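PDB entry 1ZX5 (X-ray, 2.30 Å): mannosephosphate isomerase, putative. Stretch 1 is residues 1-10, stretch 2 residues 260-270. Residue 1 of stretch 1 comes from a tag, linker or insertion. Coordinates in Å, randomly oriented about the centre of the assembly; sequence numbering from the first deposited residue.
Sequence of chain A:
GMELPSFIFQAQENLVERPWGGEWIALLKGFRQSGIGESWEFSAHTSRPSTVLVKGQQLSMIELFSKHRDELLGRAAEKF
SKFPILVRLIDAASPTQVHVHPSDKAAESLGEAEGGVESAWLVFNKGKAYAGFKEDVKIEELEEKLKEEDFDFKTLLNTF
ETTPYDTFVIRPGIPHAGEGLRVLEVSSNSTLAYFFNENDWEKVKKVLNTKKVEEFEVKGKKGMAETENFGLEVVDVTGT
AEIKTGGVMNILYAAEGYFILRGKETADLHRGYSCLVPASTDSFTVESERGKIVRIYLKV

Stretch 1 1-10: GMELPSFIFQ
Stretch 2, residues 260-270: ILRGKETADLH

The N-terminal segment of this putative mannosephosphate isomerase packs against a hairpin more than 250 residues later, burying 533 Å² summed over both sides. In the hairpin, a strand that enters from earlier in the chain and runs to Arg 262 turns through 263-265 into a second strand that starts at Thr 266. Its pairing is fixed by Leu 261 N to Ala 267 O (2.8 Å), Ala 267 N to Leu 261 O (2.9 Å) and Gly 263 N to Glu 265 O (2.9 Å). Stretch 1 is mostly loop, extended and in strand by Phe 9 and Gln 10. CA-CA distances set the register: 5.7 Å for Ser 6 and Lys 264, 7.2 Å for Phe 7 and Ala 267, 9.2 Å for Phe 9 and Leu 269.

Polar contacts cluster at the turn. Glu 265 (phi/psi -130/175) points its CB sideways, but chi1 77° (p), chi2 -72° (m) and chi3 -12° fold the chain so that its carboxylate meets two successive amides: Ser 6 N donates to Glu 265 OE1 (3.1 Å, 163°) and Phe 7 N to Glu 265 OE2 (3.0 Å, 140°). A water donates to the same Glu 265 OE2 (2.5 Å) and to Phe 7 O (2.9 Å), bridging the stretches again. Ser 6 (-67/-35, chi1 -78°, m) aims its hydroxyl at the turn, where Lys 264 N donates to Ser 6 OG (3.0 Å, 174°). Lys 264 (-71/-31) runs m, t, m, t; the chi3 of -64° bends an otherwise extended chain, and its NZ donates to Leu 4 O at 2.7 Å, so the ammonium serves a backbone carbonyl while the residue stays exposed.

Gly 263 (-134/-123) leaves space for these neighbours: an ideal CB would lie 2.6 Å from Ser 6 OG, a clash, and 3.1 Å from Phe 7 CZ.

Phe 7 (-130/115) is buried and loses 111 Å² to the hairpin. With chi1 -46° (m) and chi2 -62°, its ring presents one face to Leu 261 CB, which sits 3.8 Å from the Phe 7 ring centroid and 20° off the normal, a CH-pi contact. The ring edge meets backbone, with Phe 7 CE2 3.5 Å from Gly 263 N. Leu 261 is m,t (chi1 -49°, chi2 177°).

Phe 9 (-112/156; chi1 -65°, m; chi2 -83°) covers the second strand with its ring edge: Phe 9 CZ is 3.8 Å from Ala 267 CB, and Phe 9 CE1 is 3.9 Å from Leu 269 CD1. Leu 269 brings that methyl nearer through chi1 -171° (t) and chi2 64° (p). Ala 267 CB touches both aromatics, lying 3.9 Å from Phe 7 CD2. Ile 8 (-112/131), between the two phenylalanines, points away and makes no contact with the hairpin, consistent with the extended backbone there.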

# COMPACT_ATOMS: atom_id res chain seq x y z
N GLY A 1 25.18 1.93 -13.67
CA GLY A 1 25.05 2.71 -12.40
C GLY A 1 24.95 1.82 -11.18
O GLY A 1 24.05 0.96 -11.09
N MSE A 2 25.89 1.99 -10.24
CA MSE A 2 25.85 1.30 -8.94
C MSE A 2 26.47 2.14 -7.81
O MSE A 2 27.39 1.71 -7.12
CB MSE A 2 26.43 -0.12 -9.03
CG MSE A 2 27.73 -0.24 -9.80
SE MSE A 2 27.99 -2.06 -10.53
CE MSE A 2 26.84 -1.90 -12.23
N GLU A 3 25.91 3.33 -7.62
CA GLU A 3 26.31 4.28 -6.58
C GLU A 3 25.61 4.01 -5.23
O GLU A 3 26.09 4.43 -4.18
CB GLU A 3 25.96 5.72 -7.01
CG GLU A 3 26.59 6.19 -8.32
CD GLU A 3 25.92 7.46 -8.86
OE1 GLU A 3 25.68 8.40 -8.07
OE2 GLU A 3 25.64 7.51 -10.08
N LEU A 4 24.46 3.34 -5.28
CA LEU A 4 23.62 3.19 -4.10
C LEU A 4 23.92 1.91 -3.32
O LEU A 4 24.27 0.89 -3.91
CB LEU A 4 22.14 3.26 -4.48
CG LEU A 4 21.64 4.57 -5.11
CD1 LEU A 4 20.21 4.40 -5.59
CD2 LEU A 4 21.77 5.76 -4.16
N PRO A 5 23.76 1.96 -1.98
CA PRO A 5 23.92 0.74 -1.18
C PRO A 5 22.75 -0.21 -1.44
O PRO A 5 21.79 0.17 -2.11
CB PRO A 5 23.89 1.25 0.26
CG PRO A 5 23.12 2.52 0.19
CD PRO A 5 23.42 3.12 -1.14
N SER A 6 22.85 -1.43 -0.93
CA SER A 6 21.80 -2.42 -1.06
C SER A 6 20.52 -2.06 -0.30
O SER A 6 19.42 -2.38 -0.74
CB SER A 6 22.29 -3.79 -0.59
OG SER A 6 23.10 -4.40 -1.56
N PHE A 7 20.68 -1.42 0.86
CA PHE A 7 19.59 -1.21 1.79
C PHE A 7 19.50 0.24 2.22
O PHE A 7 20.41 0.77 2.87
CB PHE A 7 19.75 -2.14 3.01
CG PHE A 7 20.07 -3.57 2.66
CD1 PHE A 7 19.19 -4.34 1.91
CD2 PHE A 7 21.27 -4.14 3.07
CE1 PHE A 7 19.50 -5.66 1.57
CE2 PHE A 7 21.59 -5.45 2.75
CZ PHE A 7 20.69 -6.22 2.00
N ILE A 8 18.39 0.87 1.85
CA ILE A 8 18.13 2.27 2.17
C ILE A 8 16.99 2.33 3.17
O ILE A 8 15.96 1.68 2.99
CB ILE A 8 17.84 3.09 0.89
CG1 ILE A 8 19.09 3.10 -0.02
CG2 ILE A 8 17.37 4.53 1.23
CD1 ILE A 8 18.85 3.61 -1.45
N PHE A 9 17.19 3.09 4.24
CA PHE A 9 16.24 3.18 5.33
C PHE A 9 15.62 4.57 5.38
O PHE A 9 16.20 5.52 4.87
CB PHE A 9 16.94 2.81 6.65
CG PHE A 9 17.41 1.39 6.68
CD1 PHE A 9 16.53 0.37 7.03
CD2 PHE A 9 18.71 1.05 6.29
CE1 PHE A 9 16.93 -0.96 7.03
CE2 PHE A 9 19.12 -0.28 6.29
CZ PHE A 9 18.23 -1.29 6.65
N GLN A 10 14.42 4.69 5.96
CA GLN A 10 13.86 6.02 6.23
C GLN A 10 14.62 6.65 7.38
O GLN A 10 14.89 5.98 8.37
CB GLN A 10 12.37 5.97 6.59
CG GLN A 10 11.50 5.67 5.41
CD GLN A 10 10.05 6.07 5.61
OE1 GLN A 10 9.51 6.07 6.72
NE2 GLN A 10 9.40 6.38 4.52
N ILE A 260 18.58 -9.96 9.83
CA ILE A 260 19.90 -9.46 9.41
C ILE A 260 19.94 -9.53 7.88
O ILE A 260 19.58 -10.55 7.30
CB ILE A 260 21.06 -10.24 10.08
CG1 ILE A 260 20.99 -10.03 11.61
CG2 ILE A 260 22.43 -9.80 9.52
CD1 ILE A 260 21.85 -10.99 12.41
N LEU A 261 20.32 -8.43 7.25
CA LEU A 261 20.32 -8.31 5.79
C LEU A 261 21.76 -8.26 5.32
O LEU A 261 22.57 -7.52 5.88
CB LEU A 261 19.56 -7.04 5.34
CG LEU A 261 18.16 -6.71 5.91
CD1 LEU A 261 17.60 -5.37 5.39
CD2 LEU A 261 17.17 -7.83 5.64
N ARG A 262 22.09 -9.06 4.32
CA ARG A 262 23.46 -9.09 3.79
C ARG A 262 23.43 -8.97 2.28
O ARG A 262 22.94 -9.85 1.58
CB ARG A 262 24.21 -10.37 4.22
CG ARG A 262 24.33 -10.56 5.73
CD ARG A 262 25.09 -11.85 6.08
NE ARG A 262 25.35 -11.95 7.52
CZ ARG A 262 24.53 -12.48 8.44
NH1 ARG A 262 23.32 -12.98 8.12
NH2 ARG A 262 24.93 -12.51 9.71
N GLY A 263 23.94 -7.84 1.79
CA GLY A 263 24.01 -7.55 0.37
C GLY A 263 25.40 -7.01 0.08
O GLY A 263 26.40 -7.66 0.38
N LYS A 264 25.48 -5.82 -0.49
CA LYS A 264 26.79 -5.21 -0.68
C LYS A 264 27.35 -4.78 0.69
O LYS A 264 28.56 -4.80 0.90
CB LYS A 264 26.70 -4.05 -1.67
CG LYS A 264 26.38 -4.55 -3.08
CD LYS A 264 26.44 -3.45 -4.12
CE LYS A 264 25.38 -2.40 -3.87
NZ LYS A 264 25.46 -1.34 -4.93
N GLU A 265 26.46 -4.42 1.61
CA GLU A 265 26.81 -4.18 3.00
C GLU A 265 25.84 -4.97 3.88
O GLU A 265 24.90 -5.59 3.38
CB GLU A 265 26.79 -2.67 3.30
CG GLU A 265 25.40 -2.04 3.49
CD GLU A 265 24.55 -1.89 2.20
OE1 GLU A 265 25.07 -2.07 1.07
OE2 GLU A 265 23.34 -1.59 2.34
N THR A 266 26.07 -4.96 5.19
CA THR A 266 25.24 -5.68 6.14
C THR A 266 24.39 -4.66 6.89
O THR A 266 24.86 -3.56 7.21
CB THR A 266 26.11 -6.56 7.09
OG1 THR A 266 26.84 -7.51 6.31
CG2 THR A 266 25.28 -7.32 8.12
N ALA A 267 23.14 -5.00 7.13
CA ALA A 267 22.21 -4.12 7.84
C ALA A 267 21.25 -5.00 8.62
O ALA A 267 21.37 -6.22 8.61
CB ALA A 267 21.45 -3.24 6.86
N ASP A 268 20.30 -4.40 9.31
CA ASP A 268 19.24 -5.20 9.90
C ASP A 268 17.88 -4.52 9.76
O ASP A 268 17.80 -3.37 9.35
CB ASP A 268 19.56 -5.62 11.34
CG ASP A 268 19.61 -4.45 12.32
OD1 ASP A 268 19.42 -3.29 11.93
OD2 ASP A 268 19.85 -4.71 13.52
N LEU A 269 16.82 -5.26 10.06
CA LEU A 269 15.47 -4.73 9.91
C LEU A 269 14.58 -5.27 11.04
O LEU A 269 14.43 -6.48 11.21
CB LEU A 269 14.91 -5.10 8.53
CG LEU A 269 13.59 -4.45 8.10
CD1 LEU A 269 13.73 -2.94 7.97
CD2 LEU A 269 13.10 -5.06 6.79
N HIS A 270 13.99 -4.35 11.80
CA HIS A 270 13.08 -4.70 12.88
C HIS A 270 11.66 -4.77 12.38
O HIS A 270 11.31 -4.08 11.41
CB HIS A 270 13.17 -3.66 14.01
CG HIS A 270 14.48 -3.67 14.73
ND1 HIS A 270 14.66 -4.30 15.94
CD2 HIS A 270 15.68 -3.14 14.40
CE1 HIS A 270 15.92 -4.16 16.32
NE2 HIS A 270 16.55 -3.45 15.41
O HOH W 1 22.66 -0.31 4.39